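Local structure of lytic Polysaccharide Monooxygenase (Phytophthora infestans, 6Z5Y) at residues G29-S34 with E38-T43. The protein binds copper and, as a secreted lytic polysaccharide monooxygenase, probably cleaves pectin oxidatively in the plant cell wall during infection. Residues are numbered along the deposited sequence; the frame is centred on the assembly and turned at random.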
ATOM      1  N   GLY A  29     -15.136   3.099 -16.779  1.00 20.61           N
ATOM      2  CA  GLY A  29     -14.728   4.339 -17.457  1.00 20.71           C
ATOM      3  C   GLY A  29     -13.647   4.110 -18.484  1.00 18.19           C
ATOM      4  O   GLY A  29     -13.335   2.963 -18.836  1.00 20.79           O
ATOM      5  N   GLY A  30     -13.031   5.200 -18.917  1.00 20.35           N
ATOM      6  CA  GLY A  30     -12.166   5.183 -20.111  1.00 19.31           C
ATOM      7  C   GLY A  30     -10.701   4.986 -19.806  1.00 19.14           C
ATOM      8  O   GLY A  30      -9.855   5.663 -20.399  1.00 20.78           O
ATOM      9  N   TRP A  31     -10.396   4.041 -18.937  1.00 19.58           N
ATOM     10  CA  TRP A  31      -9.000   3.738 -18.547  1.00 19.60           C
ATOM     11  C   TRP A  31      -8.115   3.519 -19.779  1.00 18.46           C
ATOM     12  O   TRP A  31      -7.055   4.153 -19.885  1.00 18.06           O
ATOM     13  CB  TRP A  31      -8.988   2.488 -17.678  1.00 18.19           C
ATOM     14  CG  TRP A  31      -9.803   2.609 -16.432  1.00 15.75           C
ATOM     15  CD1 TRP A  31     -11.102   2.254 -16.228  1.00 16.91           C
ATOM     16  CD2 TRP A  31      -9.350   3.125 -15.179  1.00 15.38           C
ATOM     17  NE1 TRP A  31     -11.495   2.566 -14.953  1.00 16.18           N
ATOM     18  CE2 TRP A  31     -10.428   3.089 -14.279  1.00 15.79           C
ATOM     19  CE3 TRP A  31      -8.130   3.644 -14.753  1.00 14.63           C
ATOM     20  CZ2 TRP A  31     -10.298   3.507 -12.951  1.00 15.60           C
ATOM     21  CZ3 TRP A  31      -7.994   4.047 -13.441  1.00 14.82           C
ATOM     22  CH2 TRP A  31      -9.075   3.989 -12.556  1.00 14.39           C
ATOM     23  N   ASP A  32      -8.560   2.688 -20.722  1.00 17.91           N
ATOM     24  CA  ASP A  32      -7.685   2.243 -21.836  1.00 17.92           C
ATOM     25  C   ASP A  32      -7.554   3.321 -22.900  1.00 22.65           C
ATOM     26  O   ASP A  32      -6.598   3.240 -23.659  1.00 25.18           O
ATOM     27  CB  ASP A  32      -8.216   0.957 -22.425  1.00 16.17           C
ATOM     28  CG  ASP A  32      -7.971  -0.164 -21.451  1.00 16.95           C
ATOM     29  OD1 ASP A  32      -7.150   0.022 -20.555  1.00 22.65           O
ATOM     30  OD2 ASP A  32      -8.566  -1.199 -21.620  1.00 21.82           O
ATOM     31  N   GLU A  33      -8.454   4.296 -22.899  1.00 18.90           N
ATOM     32  CA  GLU A  33      -8.434   5.453 -23.844  1.00 20.83           C
ATOM     33  C   GLU A  33      -7.521   6.570 -23.330  1.00 20.85           C
ATOM     34  O   GLU A  33      -7.211   7.521 -24.044  1.00 24.26           O
ATOM     35  CB  GLU A  33      -9.854   5.984 -24.023  1.00 20.95           C
ATOM     36  CG  GLU A  33     -10.712   5.077 -24.896  1.00 24.37           C
ATOM     37  CD  GLU A  33     -11.081   3.730 -24.314  1.00 29.08           C
ATOM     38  OE1 GLU A  33     -10.718   2.682 -24.925  1.00 36.26           O
ATOM     39  OE2 GLU A  33     -11.719   3.723 -23.249  1.00 29.38           O
ATOM     40  N   SER A  34      -7.166   6.514 -22.069  1.00 18.09           N
ATOM     41  CA  SER A  34      -6.205   7.462 -21.462  1.00 18.78           C
ATOM     42  C   SER A  34      -4.790   7.078 -21.879  1.00 16.53           C
ATOM     43  O   SER A  34      -4.543   5.909 -22.265  1.00 16.86           O
ATOM     44  CB  SER A  34      -6.327   7.517 -19.957  1.00 18.99           C
ATOM     45  OG  SER A  34      -5.735   6.377 -19.387  1.00 18.64           O
ATOM     46  N   GLU A  38      -0.057   9.385 -16.191  1.00 13.50           N
ATOM     47  CA  GLU A  38      -0.853  10.585 -15.875  1.00 13.82           C
ATOM     48  C   GLU A  38      -2.308  10.280 -16.201  1.00 12.95           C
ATOM     49  O   GLU A  38      -3.195  10.720 -15.458  1.00 13.46           O
ATOM     50  CB  GLU A  38      -0.370  11.787 -16.688  1.00 15.95           C
ATOM     51  CG  GLU A  38       1.053  12.176 -16.410  1.00 18.00           C
ATOM     52  CD  GLU A  38       2.158  11.416 -17.130  1.00 18.24           C
ATOM     53  OE1 GLU A  38       1.868  10.445 -17.846  1.00 19.32           O
ATOM     54  OE2 GLU A  38       3.335  11.844 -17.005  1.00 24.69           O
ATOM     55  N   GLY A  39      -2.542   9.625 -17.335  1.00 13.21           N
ATOM     56  CA  GLY A  39      -3.929   9.313 -17.712  1.00 12.99           C
ATOM     57  C   GLY A  39      -4.577   8.327 -16.753  1.00 12.83           C
ATOM     58  O   GLY A  39      -5.762   8.470 -16.450  1.00 13.88           O
ATOM     59  N   LEU A  40      -3.808   7.356 -16.269  1.00 13.18           N
ATOM     60  CA  LEU A  40      -4.366   6.389 -15.291  1.00 12.66           C
ATOM     61  C   LEU A  40      -4.793   7.145 -14.039  1.00 12.05           C
ATOM     62  O   LEU A  40      -5.878   6.912 -13.505  1.00 12.58           O
ATOM     63  CB  LEU A  40      -3.323   5.333 -14.919  1.00 12.28           C
ATOM     64  CG  LEU A  40      -2.923   4.384 -16.035  1.00 13.22           C
ATOM     65  CD1 LEU A  40      -1.829   3.426 -15.573  1.00 14.06           C
ATOM     66  CD2 LEU A  40      -4.106   3.605 -16.542  1.00 15.36           C
ATOM     67  N   LEU A  41      -3.928   8.024 -13.541  1.00 11.95           N
ATOM     68  CA  LEU A  41      -4.234   8.772 -12.299  1.00 12.36           C
ATOM     69  C   LEU A  41      -5.408   9.728 -12.516  1.00 12.55           C
ATOM     70  O   LEU A  41      -6.202   9.916 -11.599  1.00 13.12           O
ATOM     71  CB  LEU A  41      -2.985   9.534 -11.898  1.00 12.59           C
ATOM     72  CG  LEU A  41      -1.881   8.634 -11.345  1.00 11.68           C
ATOM     73  CD1 LEU A  41      -0.557   9.352 -11.325  1.00 12.35           C
ATOM     74  CD2 LEU A  41      -2.212   8.128  -9.953  1.00 11.60           C
ATOM     75  N   ALA A  42      -5.467  10.367 -13.687  1.00 13.13           N
ATOM     76  CA  ALA A  42      -6.561  11.321 -13.951  1.00 13.89           C
ATOM     77  C   ALA A  42      -7.900  10.588 -14.040  1.00 13.92           C
ATOM     78  O   ALA A  42      -8.925  11.100 -13.538  1.00 14.32           O
ATOM     79  CB  ALA A  42      -6.250  12.098 -15.218  1.00 15.44           C
ATOM     80  N   THR A  43      -7.903   9.390 -14.630  1.00 13.56           N
ATOM     81  CA  THR A  43      -9.125   8.563 -14.721  1.00 14.31           C
ATOM     82  C   THR A  43      -9.552   8.156 -13.306  1.00 13.91           C
ATOM     83  O   THR A  43     -10.716   8.285 -12.955  1.00 14.04           O
ATOM     84  CB  THR A  43      -8.908   7.344 -15.616  1.00 14.97           C
ATOM     85  OG1 THR A  43      -8.513   7.771 -16.931  1.00 15.99           O
ATOM     86  CG2 THR A  43     -10.164   6.500 -15.683  1.00 16.25           C
TER
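Thr43, on the inner side of helix 36-47, meets Trp31 and Ser34 of the preceding loop with different branches. Its CB already lies near the indole, 3.9 Å from CE3 of Trp31. From there CG2, turned anti to the backbone N of Thr43, sits over the indole face, 3.6 Å from the centroid of the six-membered ring and 15° off the normal, a CH-pi contact. The other branch, OG1, turns back along the helix and donates to Gly39 O at 2.9 Å; Thr43 N reaches the same oxygen from the opposite face of the carbonyl plane. OG1 also rests against Ser34 CB, at 3.7 Å. Ser34 OG lies against the Gly39 carbonyl, 3.5 Å from its C; CA of Ser34 and CA of Gly39 are 4.8 Å apart, an approach made possible by the glycine's lack of a side chain. Ser34 OG donates to Trp31 O (2.6 Å), and Arg154 on strand 143-155 binds both of these oxygens. Beyond the threonine methyl, Trp31 CZ3 lies 3.6 Å from Leu40 O; the Leu40 side chain is about 7 Å from that of the copper ligand His96. NE1 of Trp31 is hydrogen-bonded to Trp27 O, and Trp161 stacks edge-to-face with the ring. Both hydroxyls thus bond to a carbonyl of their own segment, leaving methyl-on-indole and van der Waals contacts to join loop and helix, while Arg154 ties the loop to the five-stranded sheet.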